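Local structure of CrmK (Actinoalloteichus sp. WH1-2216-6, 5I1V) at residues G54-V59 / P73-I78; S245-W250 / A300-G305; Y368-A373 / E415-W420. The protein is a covalently flavinylated FAD-dependent oxidase that takes part in recycling shunt products during caerulomycin biosynthesis. All blocks are in the same frame, centred on the assembly; numbering follows the deposited sequence.

Interaction 1 (G54-V59 / P73-I78); sequences GKRLTV and PDVDVI. With FAD (flavin-adenine dinucleotide), chain E.
The guanidinium of R56 has V75 CG2 over the centre of one face, 4.1 Å above the plane, and D74 OD2 at its edge. The edge contact is a long salt bridge, R56 NH1 to D74 OD2 3.3 Å, with the carboxylate turned 76° from the guanidinium plane; a water in that plane joins the same two atoms. CG of R56 stands anti to the backbone N, and the bend at chi2 (70°) folds the chain over V75, while NH2 goes on to the carbonyl of R492. Behind this side chain the backbones pair. R56 N donates to D76 OD2 at 2.9 Å, nearly straight, meeting the oxygen from above the carboxylate plane. R56 O in turn is gripped by two amides, D76 N and V77 N, both in its carbonyl plane. Two residues on, T58 N donates to V77 O at 3.0 Å, almost along the C=O axis. L57 CD1 meets V77 CG1 on one side of the sheet, beside helix 40-52. On the other side T58 OG1, bonded to V70 O, lies against V75 CG1 and I78 CG1. This is a parallel pair at the outer edge of the small mixed sheet in the FAD-binding domain of the PCMH type, and V59 of strand 57-60 reaches the cofactor: V59 O accepts from O2B, the adenosine ribose hydroxyl of FAD, at 2.6 Å.

Interaction 2 (S245-W250 / A300-G305); sequences SNFLDW and AELNEG
N246 carries this helix-to-helix contact, its amide reaching across from helix 237-253. One asparagine side chain here bridges two backbone carbonyls near the C-terminal end of helix 291-303, those of L302 and E304. ND2 spends its two N-H groups on them. N246 ND2 donates to E304 O at 2.8 Å, in the carbonyl plane and on a lone pair. The bond from N246 ND2 to L302 O is 3.1 Å long and almost straight at 176°, yet it meets that oxygen from above the carbonyl plane. Both acceptors lie close to the amide plane of N246, so the pair of bonds fixes the rotation of the flat group.

Apolar contact continues beside the amide. L302 CD2 packs on the backbone of F247 and lies 3.9 Å from F247 CB, at the edge of the phenyl ring, the two side chains pointing the same way. Farther along the helix, the carboxylate of E301 stands at the indole edge of W250 with its plane 87° from the ring, and E301 CD approaches W250 CD1 to 3.6 Å.

Outside the two segments, F247 and L302 both rest on M280 of strand 277-285, which places the helices against the large sheet. E301 is bent at chi2 (-144°), and its OE2 forms a salt bridge with R253, while a water lies within bonding distance of both E301 OE1 and N246 O. One turn before N246, R242 NE donates to N246 OD1, holding the other end of the amide and leaving ND2 directed at the carbonyls.

Interaction 3 (Y368-A373 / E415-W420); sequences YHCPSA and EEHLRW
An aromatic cluster joins the loop that leads into strand 374-379 to helix 414-428, and it is a largely buried contact away from the flavin. Its centre is an offset stack: the phenol of Y368 and the five-membered ring of W420 lie 3.9 Å apart between centroids, with planes only 5° from parallel. W420 CG sits over the middle of the phenol, and W420 CB adds a CH-pi contact over the same face. In both residues CG is anti to the backbone N, which sends each ring out from its own backbone toward the other segment. A373, the last residue of a type I turn that starts at C370, sets its CB over the six-membered ring of W420, 3.7 Å from CZ3. At the tip of the phenol, Y368 OH and H417 ND1 share a hydrogen bond of 2.8 Å. The oxygen comes in at the imidazole edge, and the two rings meet rim to rim, their planes at 78°. C370 adds its CB, 3.8 Å from H417 CE1, with the sulfur lying obliquely to the ring. H417 NE2 is taken by E413, so both imidazole nitrogens are occupied, and W420 NE1 bonds to the carbonyl of H362, just after which helix 353-364 ends. Y368, A373 and W420 all rest on V406, so the cluster lies between helix 414-428 and strand 400-408.

Interaction 1 belongs to the FAD-binding domain, whereas interactions 2 and 3 both involve elements packed around the large antiparallel sheet, one through helices 237-253 and 291-303, the other through helix 414-428 and the loop before strand 374-379. Interaction 3 is the most buried and relies on ring stacking; interactions 1 and 2 are only partly buried and more polar. Backbone pairing dominates in 54-59/73-78, while 245-250/300-305 depends on a side-chain amide donating to two backbone carbonyls. Interactions 1 and 2 lie on opposite sides of the chain's centre, with centres 49 Å apart, and of the three only interaction 1 touches FAD.

Interaction 1 (G54-V59 / P73-I78)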
loop_
_atom_site.group_PDB
_atom_site.type_symbol
_atom_site.label_atom_id
_atom_site.label_comp_id
_atom_site.label_asym_id
_atom_site.label_seq_id
_atom_site.Cartn_x
_atom_site.Cartn_y
_atom_site.Cartn_z
ATOM N N GLY A 54 -6.317 19.671 -32.162
ATOM C CA GLY A 54 -7.308 18.632 -32.318
ATOM C C GLY A 54 -6.928 17.262 -31.768
ATOM O O GLY A 54 -7.537 16.277 -32.151
ATOM N N LYS A 55 -5.918 17.190 -30.902
ATOM C CA LYS A 55 -5.474 15.912 -30.274
ATOM C C LYS A 55 -6.442 15.377 -29.275
ATOM O O LYS A 55 -7.061 16.122 -28.498
ATOM C CB LYS A 55 -4.141 16.112 -29.541
ATOM C CG LYS A 55 -3.083 16.670 -30.448
ATOM C CD LYS A 55 -1.689 16.679 -29.856
ATOM C CE LYS A 55 -0.722 16.861 -31.025
ATOM N NZ LYS A 55 0.657 17.056 -30.557
ATOM N N ARG A 56 -6.539 14.055 -29.230
ATOM C CA ARG A 56 -7.412 13.396 -28.273
ATOM C C ARG A 56 -6.677 13.321 -26.922
ATOM O O ARG A 56 -5.604 12.724 -26.851
ATOM C CB ARG A 56 -7.696 11.993 -28.814
ATOM C CG ARG A 56 -8.497 11.116 -27.895
ATOM C CD ARG A 56 -9.952 11.587 -27.792
ATOM N NE ARG A 56 -10.546 10.916 -26.640
ATOM C CZ ARG A 56 -10.830 9.616 -26.618
ATOM N NH1 ARG A 56 -10.640 8.848 -27.693
ATOM N NH2 ARG A 56 -11.326 9.072 -25.508
ATOM N N LEU A 57 -7.289 13.889 -25.872
ATOM C CA LEU A 57 -6.712 13.991 -24.573
ATOM C C LEU A 57 -7.551 13.246 -23.547
ATOM O O LEU A 57 -8.795 13.306 -23.588
ATOM C CB LEU A 57 -6.605 15.463 -24.198
ATOM C CG LEU A 57 -5.879 15.745 -22.872
ATOM C CD1 LEU A 57 -5.011 16.990 -22.951
ATOM C CD2 LEU A 57 -6.927 15.897 -21.779
ATOM N N THR A 58 -6.874 12.511 -22.662
ATOM C CA THR A 58 -7.533 11.980 -21.480
ATOM C C THR A 58 -6.678 12.276 -20.266
ATOM O O THR A 58 -5.459 12.549 -20.369
ATOM C CB THR A 58 -7.759 10.462 -21.556
ATOM O OG1 THR A 58 -6.494 9.811 -21.797
ATOM C CG2 THR A 58 -8.818 10.076 -22.692
ATOM N N VAL A 59 -7.314 12.167 -19.113
ATOM C CA VAL A 59 -6.696 12.415 -17.846
ATOM C C VAL A 59 -6.647 11.173 -16.974
ATOM O O VAL A 59 -7.597 10.430 -16.890
ATOM C CB VAL A 59 -7.516 13.424 -17.052
ATOM C CG1 VAL A 59 -6.817 13.803 -15.758
ATOM C CG2 VAL A 59 -7.765 14.627 -17.929
ATOM N N PRO A 73 -6.053 3.121 -27.590
ATOM C CA PRO A 73 -4.975 3.341 -28.576
ATOM C C PRO A 73 -5.094 4.610 -29.395
ATOM O O PRO A 73 -4.103 5.064 -29.971
ATOM C CB PRO A 73 -5.074 2.124 -29.527
ATOM C CG PRO A 73 -6.294 1.369 -29.145
ATOM C CD PRO A 73 -6.761 1.833 -27.799
ATOM N N ASP A 74 -6.273 5.196 -29.474
ATOM C CA ASP A 74 -6.398 6.432 -30.218
ATOM C C ASP A 74 -6.199 7.681 -29.368
ATOM O O ASP A 74 -6.383 8.788 -29.871
ATOM C CB ASP A 74 -7.749 6.510 -30.933
ATOM C CG ASP A 74 -8.895 6.398 -30.003
ATOM O OD1 ASP A 74 -8.760 5.753 -28.932
ATOM O OD2 ASP A 74 -9.942 6.947 -30.343
ATOM N N VAL A 75 -5.811 7.534 -28.103
ATOM C CA VAL A 75 -5.546 8.729 -27.308
ATOM C C VAL A 75 -4.133 9.244 -27.580
ATOM O O VAL A 75 -3.161 8.488 -27.484
ATOM C CB VAL A 75 -5.714 8.469 -25.812
ATOM C CG1 VAL A 75 -5.272 9.692 -24.994
ATOM C CG2 VAL A 75 -7.167 8.125 -25.511
ATOM N N ASP A 76 -4.021 10.544 -27.843
ATOM C CA ASP A 76 -2.786 11.150 -28.261
ATOM C C ASP A 76 -1.992 11.730 -27.079
ATOM O O ASP A 76 -0.769 11.790 -27.145
ATOM C CB ASP A 76 -3.039 12.281 -29.250
ATOM C CG ASP A 76 -3.770 11.836 -30.494
ATOM O OD1 ASP A 76 -3.406 10.751 -31.039
ATOM O OD2 ASP A 76 -4.720 12.573 -30.918
ATOM N N VAL A 77 -2.698 12.224 -26.045
ATOM C CA VAL A 77 -2.070 12.832 -24.917
ATOM C C VAL A 77 -2.780 12.392 -23.687
ATOM O O VAL A 77 -4.000 12.492 -23.593
ATOM C CB VAL A 77 -2.147 14.383 -24.957
ATOM C CG1 VAL A 77 -1.458 15.000 -23.736
ATOM C CG2 VAL A 77 -1.600 14.900 -26.245
ATOM N N ILE A 78 -2.019 11.884 -22.728
ATOM C CA ILE A 78 -2.551 11.573 -21.416
ATOM C C ILE A 78 -1.933 12.498 -20.387
ATOM O O ILE A 78 -0.713 12.606 -20.298
ATOM C CB ILE A 78 -2.276 10.108 -21.056
ATOM C CG1 ILE A 78 -3.041 9.222 -21.978
ATOM C CG2 ILE A 78 -2.615 9.855 -19.578
ATOM C CD1 ILE A 78 -2.715 7.738 -21.801
HETATM P PA FAD E . -8.432 6.735 -13.493
HETATM O O1A FAD E . -8.251 5.436 -14.238
HETATM O O2A FAD E . -7.223 7.623 -13.427
HETATM O O5B FAD E . -9.656 7.526 -14.075
HETATM C C5B FAD E . -10.985 7.016 -14.060
HETATM C C4B FAD E . -11.836 7.810 -15.062
HETATM O O4B FAD E . -11.961 9.144 -14.531
HETATM C C3B FAD E . -11.284 8.010 -16.458
HETATM O O3B FAD E . -12.371 8.228 -17.338
HETATM C C2B FAD E . -10.496 9.284 -16.344
HETATM O O2B FAD E . -10.098 9.932 -17.557
HETATM C C1B FAD E . -11.369 10.098 -15.382
HETATM N N9A FAD E . -10.560 10.999 -14.524
HETATM C C8A FAD E . -9.484 10.707 -13.731
HETATM N N7A FAD E . -8.965 11.863 -13.202
HETATM C C5A FAD E . -9.721 12.838 -13.662
HETATM C C6A FAD E . -9.704 14.264 -13.449
HETATM N N6A FAD E . -8.789 14.736 -12.625
HETATM N N1A FAD E . -10.626 14.988 -14.093
HETATM C C2A FAD E . -11.522 14.445 -14.944
HETATM N N3A FAD E . -11.639 13.108 -15.151
HETATM C C4A FAD E . -10.706 12.317 -14.561
HETATM N N1 FAD E . -15.087 2.907 -5.929
HETATM C C2 FAD E . -15.860 3.100 -4.835
HETATM O O2 FAD E . -16.793 3.911 -4.870
HETATM N N3 FAD E . -15.665 2.441 -3.672
HETATM C C4 FAD E . -14.731 1.516 -3.490
HETATM O O4 FAD E . -14.570 0.965 -2.380
HETATM C C4X FAD E . -13.835 1.241 -4.604
HETATM N N5 FAD E . -12.852 0.308 -4.493
HETATM C C5X FAD E . -11.985 0.161 -5.507
HETATM C C6 FAD E . -10.874 -0.669 -5.354
HETATM C C7 FAD E . -9.939 -0.882 -6.366
HETATM C C7M FAD E . -8.740 -1.805 -6.117
HETATM C C8 FAD E . -10.170 -0.172 -7.642
HETATM C C8M FAD E . -9.237 -0.350 -8.808
HETATM C C9 FAD E . -11.278 0.662 -7.829
HETATM C C9A FAD E . -12.197 0.860 -6.799
HETATM N N10 FAD E . -13.304 1.703 -6.947
HETATM C C10 FAD E . -14.116 1.951 -5.855
HETATM C "C1'" FAD E . -13.708 2.223 -8.253
HETATM C "C2'" FAD E . -13.138 3.587 -8.477
HETATM O "O2'" FAD E . -13.940 4.528 -7.792
HETATM C "C3'" FAD E . -13.024 3.929 -9.925
HETATM O "O3'" FAD E . -12.184 2.932 -10.571
HETATM C "C4'" FAD E . -12.477 5.358 -10.126
HETATM O "O4'" FAD E . -12.983 5.838 -11.372
HETATM C "C5'" FAD E . -10.962 5.362 -10.109
HETATM O "O5'" FAD E . -10.518 6.715 -10.206
HETATM P P FAD E . -8.988 6.909 -10.579
HETATM O O1P FAD E . -8.131 6.071 -9.704
HETATM O O2P FAD E . -8.683 8.370 -10.682
HETATM O O3P FAD E . -8.946 6.263 -12.065
HETATM O O HOH W 1 -10.040 9.370 -30.484
#

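Interaction 2 (S245-W250 / A300-G305)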
loop_
_atom_site.group_PDB
_atom_site.type_symbol
_atom_site.label_atom_id
_atom_site.label_comp_id
_atom_site.label_asym_id
_atom_site.label_seq_id
_atom_site.Cartn_x
_atom_site.Cartn_y
_atom_site.Cartn_z
ATOM N N SER A 245 -29.179 -16.237 0.768
ATOM C CA SER A 245 -30.552 -15.776 1.080
ATOM C C SER A 245 -30.609 -15.191 2.482
ATOM O O SER A 245 -31.197 -14.142 2.700
ATOM C CB SER A 245 -31.584 -16.916 0.962
ATOM O OG SER A 245 -31.628 -17.356 -0.370
ATOM N N ASN A 246 -30.019 -15.882 3.450
ATOM C CA ASN A 246 -29.983 -15.359 4.826
ATOM C C ASN A 246 -29.334 -13.996 4.929
ATOM O O ASN A 246 -29.815 -13.145 5.665
ATOM C CB ASN A 246 -29.276 -16.299 5.779
ATOM C CG ASN A 246 -30.074 -17.568 6.028
ATOM O OD1 ASN A 246 -31.248 -17.641 5.672
ATOM N ND2 ASN A 246 -29.450 -18.545 6.639
ATOM N N PHE A 247 -28.205 -13.845 4.230
ATOM C CA PHE A 247 -27.472 -12.567 4.181
ATOM C C PHE A 247 -28.351 -11.471 3.603
ATOM O O PHE A 247 -28.534 -10.436 4.207
ATOM C CB PHE A 247 -26.221 -12.722 3.322
ATOM C CG PHE A 247 -25.342 -11.492 3.310
ATOM C CD1 PHE A 247 -24.444 -11.269 4.332
ATOM C CD2 PHE A 247 -25.411 -10.575 2.281
ATOM C CE1 PHE A 247 -23.621 -10.136 4.336
ATOM C CE2 PHE A 247 -24.606 -9.426 2.279
ATOM C CZ PHE A 247 -23.698 -9.223 3.297
ATOM N N LEU A 248 -28.939 -11.731 2.438
ATOM C CA LEU A 248 -29.767 -10.728 1.772
ATOM C C LEU A 248 -30.964 -10.335 2.624
ATOM O O LEU A 248 -31.267 -9.129 2.754
ATOM C CB LEU A 248 -30.219 -11.195 0.397
ATOM C CG LEU A 248 -29.103 -11.523 -0.589
ATOM C CD1 LEU A 248 -29.675 -12.062 -1.883
ATOM C CD2 LEU A 248 -28.205 -10.345 -0.858
ATOM N N ASP A 249 -31.612 -11.316 3.254
ATOM C CA ASP A 249 -32.814 -11.011 4.061
ATOM C C ASP A 249 -32.451 -10.151 5.219
ATOM O O ASP A 249 -33.142 -9.185 5.512
ATOM C CB ASP A 249 -33.498 -12.279 4.625
ATOM C CG ASP A 249 -34.102 -13.152 3.544
ATOM O OD1 ASP A 249 -34.399 -12.627 2.442
ATOM O OD2 ASP A 249 -34.260 -14.386 3.785
ATOM N N TRP A 250 -31.378 -10.509 5.914
ATOM C CA TRP A 250 -30.949 -9.712 7.050
ATOM C C TRP A 250 -30.587 -8.285 6.572
ATOM O O TRP A 250 -30.991 -7.322 7.201
ATOM C CB TRP A 250 -29.771 -10.351 7.801
ATOM C CG TRP A 250 -29.419 -9.670 9.062
ATOM C CD1 TRP A 250 -29.846 -9.987 10.326
ATOM C CD2 TRP A 250 -28.627 -8.472 9.200
ATOM N NE1 TRP A 250 -29.335 -9.081 11.243
ATOM C CE2 TRP A 250 -28.596 -8.141 10.569
ATOM C CE3 TRP A 250 -27.918 -7.672 8.303
ATOM C CZ2 TRP A 250 -27.884 -7.031 11.059
ATOM C CZ3 TRP A 250 -27.232 -6.552 8.797
ATOM C CH2 TRP A 250 -27.216 -6.255 10.146
ATOM N N ALA A 300 -25.322 -15.466 13.843
ATOM C CA ALA A 300 -26.259 -16.596 14.028
ATOM C C ALA A 300 -27.303 -16.675 12.914
ATOM O O ALA A 300 -27.603 -17.776 12.430
ATOM C CB ALA A 300 -26.950 -16.510 15.384
ATOM N N GLU A 301 -27.857 -15.544 12.482
ATOM C CA GLU A 301 -28.865 -15.588 11.411
ATOM C C GLU A 301 -28.297 -16.134 10.112
ATOM O O GLU A 301 -28.970 -16.879 9.386
ATOM C CB GLU A 301 -29.470 -14.224 11.103
ATOM C CG GLU A 301 -30.447 -13.710 12.141
ATOM C CD GLU A 301 -31.612 -12.919 11.557
ATOM O OE1 GLU A 301 -31.908 -13.003 10.333
ATOM O OE2 GLU A 301 -32.258 -12.202 12.349
ATOM N N LEU A 302 -27.059 -15.764 9.797
ATOM C CA LEU A 302 -26.428 -16.285 8.590
ATOM C C LEU A 302 -26.414 -17.774 8.547
ATOM O O LEU A 302 -26.522 -18.353 7.473
ATOM C CB LEU A 302 -24.974 -15.842 8.483
ATOM C CG LEU A 302 -24.750 -14.391 8.102
ATOM C CD1 LEU A 302 -23.283 -14.231 7.717
ATOM C CD2 LEU A 302 -25.643 -13.976 6.961
ATOM N N ASN A 303 -26.214 -18.389 9.703
ATOM C CA ASN A 303 -26.118 -19.841 9.801
ATOM C C ASN A 303 -27.413 -20.617 9.863
ATOM O O ASN A 303 -27.378 -21.841 9.821
ATOM C CB ASN A 303 -25.388 -20.223 11.065
ATOM C CG ASN A 303 -23.977 -19.740 11.074
ATOM O OD1 ASN A 303 -23.315 -19.682 10.024
ATOM N ND2 ASN A 303 -23.486 -19.412 12.271
ATOM N N GLU A 304 -28.553 -19.976 10.027
ATOM C CA GLU A 304 -29.715 -20.798 10.276
ATOM C C GLU A 304 -30.151 -21.548 8.988
ATOM O O GLU A 304 -30.237 -20.973 7.902
ATOM C CB GLU A 304 -30.817 -20.066 11.076
ATOM C CG GLU A 304 -31.516 -18.866 10.476
ATOM C CD GLU A 304 -32.112 -17.908 11.540
ATOM O OE1 GLU A 304 -31.744 -17.997 12.737
ATOM O OE2 GLU A 304 -32.948 -17.037 11.189
ATOM N N GLY A 305 -30.301 -22.874 9.115
ATOM C CA GLY A 305 -30.619 -23.746 7.980
ATOM C C GLY A 305 -29.443 -24.119 7.085
ATOM O O GLY A 305 -29.643 -24.699 6.029
HETATM O O HOH W 2 -33.309 -18.144 8.077
HETATM O O HOH W 3 -31.790 -13.763 7.628
#

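Interaction 3 (Y368-A373 / E415-W420)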
loop_
_atom_site.group_PDB
_atom_site.type_symbol
_atom_site.label_atom_id
_atom_site.label_comp_id
_atom_site.label_asym_id
_atom_site.label_seq_id
_atom_site.Cartn_x
_atom_site.Cartn_y
_atom_site.Cartn_z
ATOM N N TYR A 368 -13.398 -24.587 -14.807
ATOM C CA TYR A 368 -12.834 -23.236 -14.746
ATOM C C TYR A 368 -11.907 -23.200 -13.548
ATOM O O TYR A 368 -12.128 -23.890 -12.566
ATOM C CB TYR A 368 -13.961 -22.217 -14.605
ATOM C CG TYR A 368 -13.498 -20.771 -14.502
ATOM C CD1 TYR A 368 -12.952 -20.119 -15.601
ATOM C CD2 TYR A 368 -13.633 -20.061 -13.313
ATOM C CE1 TYR A 368 -12.523 -18.796 -15.510
ATOM C CE2 TYR A 368 -13.214 -18.742 -13.211
ATOM C CZ TYR A 368 -12.663 -18.104 -14.315
ATOM O OH TYR A 368 -12.236 -16.772 -14.249
ATOM N N HIS A 369 -10.846 -22.416 -13.627
ATOM C CA HIS A 369 -9.975 -22.257 -12.468
ATOM C C HIS A 369 -9.532 -20.791 -12.377
ATOM O O HIS A 369 -8.974 -20.223 -13.315
ATOM C CB HIS A 369 -8.781 -23.211 -12.525
ATOM C CG HIS A 369 -7.770 -22.981 -11.437
ATOM N ND1 HIS A 369 -6.863 -21.941 -11.476
ATOM C CD2 HIS A 369 -7.527 -23.647 -10.282
ATOM C CE1 HIS A 369 -6.105 -21.977 -10.392
ATOM N NE2 HIS A 369 -6.493 -22.999 -9.649
ATOM N N CYS A 370 -9.839 -20.168 -11.253
ATOM C CA CYS A 370 -9.368 -18.827 -11.006
ATOM C C CYS A 370 -9.777 -18.453 -9.599
ATOM O O CYS A 370 -10.939 -18.119 -9.339
ATOM C CB CYS A 370 -9.917 -17.865 -12.054
ATOM S SG CYS A 370 -9.478 -16.130 -11.796
ATOM N N PRO A 371 -8.834 -18.567 -8.667
ATOM C CA PRO A 371 -9.146 -18.310 -7.276
ATOM C C PRO A 371 -9.471 -16.825 -7.030
ATOM O O PRO A 371 -10.051 -16.508 -5.994
ATOM C CB PRO A 371 -7.858 -18.698 -6.531
ATOM C CG PRO A 371 -7.021 -19.424 -7.504
ATOM C CD PRO A 371 -7.431 -18.955 -8.864
ATOM N N SER A 372 -9.098 -15.933 -7.955
ATOM C CA SER A 372 -9.573 -14.533 -7.868
ATOM C C SER A 372 -10.979 -14.251 -8.369
ATOM O O SER A 372 -11.485 -13.162 -8.139
ATOM C CB SER A 372 -8.627 -13.605 -8.583
ATOM O OG SER A 372 -7.362 -13.859 -8.072
ATOM N N ALA A 373 -11.629 -15.198 -9.032
ATOM C CA ALA A 373 -12.963 -14.960 -9.515
ATOM C C ALA A 373 -13.972 -14.963 -8.372
ATOM O O ALA A 373 -13.963 -15.856 -7.529
ATOM C CB ALA A 373 -13.341 -15.995 -10.560
ATOM N N GLU A 415 -9.643 -14.933 -22.974
ATOM C CA GLU A 415 -10.924 -15.426 -23.473
ATOM C C GLU A 415 -11.719 -16.203 -22.430
ATOM O O GLU A 415 -12.904 -16.045 -22.378
ATOM C CB GLU A 415 -10.767 -16.270 -24.760
ATOM C CG GLU A 415 -10.777 -15.429 -26.043
ATOM C CD GLU A 415 -10.842 -16.272 -27.330
ATOM O OE1 GLU A 415 -10.456 -17.471 -27.289
ATOM O OE2 GLU A 415 -11.279 -15.735 -28.388
ATOM N N GLU A 416 -11.072 -16.991 -21.584
ATOM C CA GLU A 416 -11.819 -17.892 -20.703
ATOM C C GLU A 416 -12.291 -17.139 -19.450
ATOM O O GLU A 416 -13.417 -17.344 -18.988
ATOM C CB GLU A 416 -11.005 -19.142 -20.373
ATOM C CG GLU A 416 -10.098 -19.061 -19.159
ATOM C CD GLU A 416 -8.953 -20.076 -19.191
ATOM O OE1 GLU A 416 -8.158 -20.073 -20.169
ATOM O OE2 GLU A 416 -8.822 -20.860 -18.223
ATOM N N HIS A 417 -11.455 -16.238 -18.941
ATOM C CA HIS A 417 -11.883 -15.344 -17.850
ATOM C C HIS A 417 -12.979 -14.397 -18.268
ATOM O O HIS A 417 -13.913 -14.211 -17.529
ATOM C CB HIS A 417 -10.717 -14.582 -17.295
ATOM C CG HIS A 417 -9.663 -15.473 -16.760
ATOM N ND1 HIS A 417 -9.934 -16.445 -15.830
ATOM C CD2 HIS A 417 -8.364 -15.614 -17.091
ATOM C CE1 HIS A 417 -8.831 -17.125 -15.573
ATOM N NE2 HIS A 417 -7.856 -16.624 -16.314
ATOM N N LEU A 418 -12.880 -13.790 -19.450
ATOM C CA LEU A 418 -13.916 -12.881 -19.915
ATOM C C LEU A 418 -15.183 -13.663 -20.148
ATOM O O LEU A 418 -16.302 -13.217 -19.822
ATOM C CB LEU A 418 -13.503 -12.156 -21.214
ATOM C CG LEU A 418 -12.424 -11.058 -21.079
ATOM C CD1 LEU A 418 -11.898 -10.668 -22.431
ATOM C CD2 LEU A 418 -13.045 -9.856 -20.394
ATOM N N ARG A 419 -15.029 -14.857 -20.697
ATOM C CA ARG A 419 -16.226 -15.672 -20.901
ATOM C C ARG A 419 -16.883 -16.029 -19.567
ATOM O O ARG A 419 -18.085 -15.906 -19.464
ATOM C CB ARG A 419 -15.969 -16.896 -21.802
ATOM C CG ARG A 419 -17.227 -17.708 -22.078
ATOM C CD ARG A 419 -17.051 -18.820 -23.141
ATOM N NE ARG A 419 -15.890 -19.673 -22.877
ATOM C CZ ARG A 419 -14.700 -19.585 -23.490
ATOM N NH1 ARG A 419 -14.462 -18.678 -24.446
ATOM N NH2 ARG A 419 -13.726 -20.421 -23.140
ATOM N N TRP A 420 -16.119 -16.377 -18.537
ATOM C CA TRP A 420 -16.711 -16.789 -17.245
ATOM C C TRP A 420 -17.548 -15.672 -16.574
ATOM O O TRP A 420 -18.696 -15.896 -16.163
ATOM C CB TRP A 420 -15.632 -17.271 -16.272
ATOM C CG TRP A 420 -16.220 -17.737 -14.964
ATOM C CD1 TRP A 420 -16.704 -18.992 -14.686
ATOM C CD2 TRP A 420 -16.465 -16.946 -13.790
ATOM N NE1 TRP A 420 -17.221 -19.026 -13.392
ATOM C CE2 TRP A 420 -17.076 -17.786 -12.829
ATOM C CE3 TRP A 420 -16.201 -15.607 -13.443
ATOM C CZ2 TRP A 420 -17.436 -17.329 -11.570
ATOM C CZ3 TRP A 420 -16.586 -15.151 -12.190
ATOM C CH2 TRP A 420 -17.180 -16.015 -11.266
#